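Local coordinates for transcriptional regulator, TetR family (PDB 3ON4), which probably binds DNA as a dimeric transcriptional regulator of the TetR family, at residues 18-30 against 105-119. Numbering follows the deposited sequence.
Sequences VAEALIQKDGYNA and KMCLGGMFASDFQSL. With NA (sodium ion), chain I.
Gln24 meets Met106 through both backbone and side chain. Met106 N donates to Gln24 O at 2.9 Å along a nearly straight path. Gln24 NE2 returns a bond of 2.9 Å to Met106 O. That acceptor lies close to the amide plane of Gln24, and Leu98 O also accepts from NE2, so two carbonyls fix the rotation of the amide. A water joins Gln24 OE1 to Lys105 NZ, which also hydrogen-bonds Ser102 OG. Deeper in, Leu108 CD1 presses on Ile23 CG2 at 3.4 Å, tighter than usual for two carbons. The selenomethionine Met111 folds back at chi2 (-59°), which carries CE against Gln24 O and Lys25 O, both at 3.4 Å. The helix segments pack at 61° with axes 8.7 Å apart, joining the first helix of the TetR-type DNA-binding region to helix 108-115 of the C-terminal domain, which in TetR relatives usually binds the effector. Past Gly27, the first residue beyond helix 11-26 and with positive phi, Tyr28 CD1 reaches the edge of the Phe112 ring. Asn29 ND2 donates in its amide plane to Ser118 OG at 2.8 Å; that hydroxyl in turn donates to Asp115 O. Waters connect Tyr28 N to Asp115 OD2 and Asn29 ND2 to Asp115 OD1, a second shell behind the carboxylate. Asp115 OD1 and Ser114 OG bind a sodium ion that bridges the two subunits, with Ser114 and Asp115 of the second subunit on it as well.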
loop_
_atom_site.group_PDB
_atom_site.type_symbol
_atom_site.label_atom_id
_atom_site.label_comp_id
_atom_site.label_asym_id
_atom_site.label_seq_id
_atom_site.Cartn_x
_atom_site.Cartn_y
_atom_site.Cartn_z
ATOM N N VAL A 18 -9.747 -14.056 -13.376
ATOM C CA VAL A 18 -9.217 -12.902 -14.130
ATOM C C VAL A 18 -9.455 -11.609 -13.356
ATOM O O VAL A 18 -8.586 -10.745 -13.329
ATOM C CB VAL A 18 -9.808 -12.757 -15.553
ATOM C CG1 VAL A 18 -8.916 -11.796 -16.400
ATOM C CG2 VAL A 18 -9.914 -14.079 -16.214
ATOM N N ALA A 19 -10.600 -11.489 -12.671
ATOM C CA ALA A 19 -10.880 -10.285 -11.880
ATOM C C ALA A 19 -9.831 -10.119 -10.787
ATOM O O ALA A 19 -9.282 -9.016 -10.559
ATOM C CB ALA A 19 -12.314 -10.333 -11.279
ATOM N N GLU A 20 -9.535 -11.231 -10.123
ATOM C CA GLU A 20 -8.508 -11.267 -9.104
ATOM C C GLU A 20 -7.165 -10.747 -9.654
ATOM O O GLU A 20 -6.504 -9.925 -9.027
ATOM C CB GLU A 20 -8.357 -12.692 -8.577
ATOM C CG GLU A 20 -7.370 -12.841 -7.425
ATOM C CD GLU A 20 -7.115 -14.311 -7.045
ATOM O OE1 GLU A 20 -6.707 -15.122 -7.913
ATOM O OE2 GLU A 20 -7.297 -14.644 -5.859
ATOM N N ALA A 21 -6.789 -11.246 -10.820
ATOM C CA ALA A 21 -5.571 -10.860 -11.490
ATOM C C ALA A 21 -5.564 -9.381 -11.842
ATOM O O ALA A 21 -4.582 -8.682 -11.551
ATOM C CB ALA A 21 -5.351 -11.694 -12.748
ATOM N N LEU A 22 -6.659 -8.898 -12.435
ATOM C CA LEU A 22 -6.757 -7.484 -12.806
ATOM C C LEU A 22 -6.670 -6.563 -11.587
ATOM O O LEU A 22 -5.991 -5.525 -11.645
ATOM C CB LEU A 22 -8.044 -7.228 -13.606
ATOM C CG LEU A 22 -8.013 -7.874 -15.000
ATOM C CD1 LEU A 22 -9.375 -7.740 -15.675
ATOM C CD2 LEU A 22 -6.900 -7.280 -15.870
ATOM N N ILE A 23 -7.331 -6.942 -10.496
ATOM C CA ILE A 23 -7.335 -6.131 -9.277
ATOM C C ILE A 23 -5.922 -6.095 -8.696
ATOM O O ILE A 23 -5.404 -5.004 -8.357
ATOM C CB ILE A 23 -8.369 -6.621 -8.236
ATOM C CG1 ILE A 23 -9.796 -6.383 -8.772
ATOM C CG2 ILE A 23 -8.140 -5.894 -6.889
ATOM C CD1 ILE A 23 -10.899 -7.152 -7.967
ATOM N N GLN A 24 -5.279 -7.254 -8.635
ATOM C CA GLN A 24 -3.907 -7.341 -8.151
ATOM C C GLN A 24 -2.891 -6.574 -8.989
ATOM O O GLN A 24 -1.844 -6.202 -8.473
ATOM C CB GLN A 24 -3.444 -8.786 -8.013
ATOM C CG GLN A 24 -4.140 -9.554 -6.904
ATOM C CD GLN A 24 -3.517 -10.898 -6.710
ATOM O OE1 GLN A 24 -3.948 -11.876 -7.308
ATOM N NE2 GLN A 24 -2.455 -10.951 -5.903
ATOM N N LYS A 25 -3.161 -6.393 -10.285
ATOM C CA LYS A 25 -2.222 -5.692 -11.161
ATOM C C LYS A 25 -2.489 -4.182 -11.123
ATOM O O LYS A 25 -1.574 -3.376 -10.941
ATOM C CB LYS A 25 -2.334 -6.192 -12.608
ATOM C CG LYS A 25 -1.795 -7.614 -12.816
ATOM C CD LYS A 25 -2.060 -8.125 -14.207
ATOM C CE LYS A 25 -1.499 -9.517 -14.394
ATOM N NZ LYS A 25 -1.588 -9.963 -15.815
ATOM N N ASP A 26 -3.759 -3.817 -11.270
ATOM C CA ASP A 26 -4.139 -2.426 -11.588
ATOM C C ASP A 26 -5.014 -1.748 -10.568
ATOM O O ASP A 26 -5.048 -0.503 -10.518
ATOM C CB ASP A 26 -4.901 -2.375 -12.913
ATOM C CG ASP A 26 -4.072 -2.826 -14.094
ATOM O OD1 ASP A 26 -2.817 -2.783 -14.057
ATOM O OD2 ASP A 26 -4.699 -3.236 -15.095
ATOM N N GLY A 27 -5.748 -2.536 -9.785
ATOM C CA GLY A 27 -6.617 -1.999 -8.741
ATOM C C GLY A 27 -8.070 -2.009 -9.162
ATOM O O GLY A 27 -8.370 -1.935 -10.344
ATOM N N TYR A 28 -8.962 -2.092 -8.175
ATOM C CA TYR A 28 -10.408 -2.210 -8.387
ATOM C C TYR A 28 -11.012 -1.104 -9.231
ATOM O O TYR A 28 -11.905 -1.360 -9.995
ATOM C CB TYR A 28 -11.098 -2.222 -7.026
ATOM C CG TYR A 28 -12.605 -2.405 -7.043
ATOM C CD1 TYR A 28 -13.178 -3.666 -7.213
ATOM C CD2 TYR A 28 -13.457 -1.330 -6.875
ATOM C CE1 TYR A 28 -14.557 -3.840 -7.216
ATOM C CE2 TYR A 28 -14.835 -1.500 -6.881
ATOM C CZ TYR A 28 -15.375 -2.770 -7.050
ATOM O OH TYR A 28 -16.739 -2.919 -7.045
ATOM N N ASN A 29 -10.552 0.131 -9.064
ATOM C CA ASN A 29 -11.078 1.271 -9.824
ATOM C C ASN A 29 -10.432 1.440 -11.223
ATOM O O ASN A 29 -10.664 2.434 -11.919
ATOM C CB ASN A 29 -10.921 2.560 -9.015
ATOM C CG ASN A 29 -11.770 2.558 -7.751
ATOM O OD1 ASN A 29 -12.939 2.144 -7.781
ATOM N ND2 ASN A 29 -11.194 3.027 -6.641
ATOM N N ALA A 30 -9.605 0.466 -11.604
ATOM C CA ALA A 30 -8.929 0.479 -12.879
ATOM C C ALA A 30 -9.200 -0.780 -13.706
ATOM O O ALA A 30 -8.402 -1.120 -14.584
ATOM C CB ALA A 30 -7.428 0.618 -12.648
ATOM N N LYS A 105 2.346 -8.891 -9.458
ATOM C CA LYS A 105 1.142 -8.506 -8.759
ATOM C C LYS A 105 1.365 -7.956 -7.357
ATOM O O LYS A 105 2.341 -8.291 -6.674
ATOM C CB LYS A 105 0.162 -9.671 -8.678
ATOM C CG LYS A 105 -0.576 -9.943 -9.988
ATOM C CD LYS A 105 -1.184 -11.322 -9.993
ATOM C CE LYS A 105 -1.538 -11.801 -11.385
ATOM N NZ LYS A 105 -1.883 -13.246 -11.355
HETATM N N MSE A 106 0.436 -7.100 -6.940
HETATM C CA MSE A 106 0.364 -6.663 -5.555
HETATM C C MSE A 106 -0.562 -7.612 -4.797
HETATM O O MSE A 106 -1.395 -8.308 -5.396
HETATM C CB MSE A 106 -0.187 -5.227 -5.519
HETATM C CG MSE A 106 -0.356 -4.587 -4.154
HETATM SE SE MSE A 106 1.279 -4.582 -3.107
HETATM C CE MSE A 106 0.553 -3.903 -1.451
ATOM N N CYS A 107 -0.434 -7.615 -3.476
ATOM C CA CYS A 107 -1.375 -8.304 -2.592
ATOM C C CYS A 107 -2.788 -7.828 -2.882
ATOM O O CYS A 107 -3.010 -6.619 -2.970
ATOM C CB CYS A 107 -1.048 -7.954 -1.137
ATOM S SG CYS A 107 -2.212 -8.647 0.105
ATOM N N LEU A 108 -3.741 -8.744 -3.028
ATOM C CA LEU A 108 -5.144 -8.337 -3.242
ATOM C C LEU A 108 -5.675 -7.502 -2.073
ATOM O O LEU A 108 -6.384 -6.488 -2.258
ATOM C CB LEU A 108 -6.047 -9.550 -3.411
ATOM C CG LEU A 108 -7.485 -9.302 -3.841
ATOM C CD1 LEU A 108 -7.558 -8.853 -5.334
ATOM C CD2 LEU A 108 -8.302 -10.553 -3.629
ATOM N N GLY A 109 -5.320 -7.912 -0.862
ATOM C CA GLY A 109 -5.704 -7.175 0.323
ATOM C C GLY A 109 -5.133 -5.765 0.332
ATOM O O GLY A 109 -5.838 -4.785 0.644
ATOM N N GLY A 110 -3.844 -5.654 0.005
ATOM C CA GLY A 110 -3.174 -4.371 -0.073
ATOM C C GLY A 110 -3.825 -3.436 -1.089
ATOM O O GLY A 110 -3.967 -2.227 -0.837
HETATM N N MSE A 111 -4.208 -3.984 -2.237
HETATM C CA MSE A 111 -4.878 -3.190 -3.252
HETATM C C MSE A 111 -6.199 -2.627 -2.745
HETATM O O MSE A 111 -6.486 -1.399 -2.877
HETATM C CB MSE A 111 -5.082 -4.011 -4.515
HETATM C CG MSE A 111 -3.798 -4.212 -5.307
HETATM SE SE MSE A 111 -2.977 -2.537 -5.855
HETATM C CE MSE A 111 -2.697 -2.992 -7.754
ATOM N N PHE A 112 -7.017 -3.489 -2.152
ATOM C CA PHE A 112 -8.292 -2.997 -1.582
ATOM C C PHE A 112 -8.071 -2.028 -0.422
ATOM O O PHE A 112 -8.795 -1.041 -0.296
ATOM C CB PHE A 112 -9.182 -4.146 -1.189
ATOM C CG PHE A 112 -9.912 -4.760 -2.325
ATOM C CD1 PHE A 112 -10.889 -4.043 -3.005
ATOM C CD2 PHE A 112 -9.677 -6.082 -2.702
ATOM C CE1 PHE A 112 -11.589 -4.629 -4.044
ATOM C CE2 PHE A 112 -10.368 -6.634 -3.741
ATOM C CZ PHE A 112 -11.345 -5.904 -4.391
ATOM N N ALA A 113 -7.056 -2.267 0.408
ATOM C CA ALA A 113 -6.701 -1.304 1.453
ATOM C C ALA A 113 -6.386 0.076 0.888
ATOM O O ALA A 113 -6.818 1.071 1.452
ATOM C CB ALA A 113 -5.534 -1.799 2.309
ATOM N N SER A 114 -5.622 0.142 -0.200
ATOM C CA SER A 114 -5.299 1.435 -0.813
ATOM C C SER A 114 -6.568 2.163 -1.325
ATOM O O SER A 114 -6.681 3.395 -1.210
ATOM C CB SER A 114 -4.263 1.280 -1.939
ATOM O OG SER A 114 -4.826 0.728 -3.134
ATOM N N ASP A 115 -7.507 1.396 -1.875
ATOM C CA ASP A 115 -8.722 1.940 -2.476
ATOM C C ASP A 115 -9.870 2.112 -1.474
ATOM O O ASP A 115 -10.952 2.568 -1.854
ATOM C CB ASP A 115 -9.203 0.996 -3.591
ATOM C CG ASP A 115 -8.190 0.838 -4.704
ATOM O OD1 ASP A 115 -7.456 1.809 -4.986
ATOM O OD2 ASP A 115 -8.116 -0.263 -5.278
ATOM N N PHE A 116 -9.609 1.785 -0.204
ATOM C CA PHE A 116 -10.655 1.549 0.825
ATOM C C PHE A 116 -11.759 2.597 0.871
ATOM O O PHE A 116 -12.956 2.252 0.871
ATOM C CB PHE A 116 -9.970 1.407 2.181
ATOM C CG PHE A 116 -10.810 0.768 3.238
ATOM C CD1 PHE A 116 -10.857 -0.616 3.349
ATOM C CD2 PHE A 116 -11.507 1.537 4.144
ATOM C CE1 PHE A 116 -11.591 -1.213 4.346
ATOM C CE2 PHE A 116 -12.268 0.942 5.142
ATOM C CZ PHE A 116 -12.293 -0.441 5.242
ATOM N N GLN A 117 -11.393 3.878 0.910
ATOM C CA GLN A 117 -12.394 4.931 1.053
ATOM C C GLN A 117 -13.326 5.053 -0.170
ATOM O O GLN A 117 -14.422 5.593 -0.055
ATOM C CB GLN A 117 -11.738 6.264 1.346
ATOM C CG GLN A 117 -11.038 6.317 2.686
ATOM C CD GLN A 117 -12.011 6.083 3.835
ATOM O OE1 GLN A 117 -12.301 4.954 4.181
ATOM N NE2 GLN A 117 -12.495 7.151 4.425
ATOM N N SER A 118 -12.907 4.520 -1.316
ATOM C CA SER A 118 -13.719 4.579 -2.525
ATOM C C SER A 118 -14.658 3.368 -2.654
ATOM O O SER A 118 -15.509 3.341 -3.558
ATOM C CB SER A 118 -12.817 4.653 -3.777
ATOM O OG SER A 118 -12.256 3.375 -4.087
ATOM N N LEU A 119 -14.501 2.381 -1.773
ATOM C CA LEU A 119 -15.205 1.100 -1.899
ATOM C C LEU A 119 -16.568 1.086 -1.210
ATOM O O LEU A 119 -16.762 1.729 -0.194
ATOM C CB LEU A 119 -14.363 -0.030 -1.305
ATOM C CG LEU A 119 -12.945 -0.248 -1.836
ATOM C CD1 LEU A 119 -12.195 -1.287 -0.983
ATOM C CD2 LEU A 119 -12.982 -0.673 -3.301
HETATM NA NA NA I . -5.003 2.054 -5.215
HETATM O O HOH W 1 -4.133 -13.304 -9.608
HETATM O O HOH W 2 -8.300 -2.801 -5.350
HETATM O O HOH W 3 -8.688 4.091 -5.778
HETATM O O HOH W 4 -14.948 1.963 -5.919
HETATM O O HOH W 5 -5.283 -0.098 -6.203
HETATM O O HOH W 6 -5.225 4.297 -4.634
#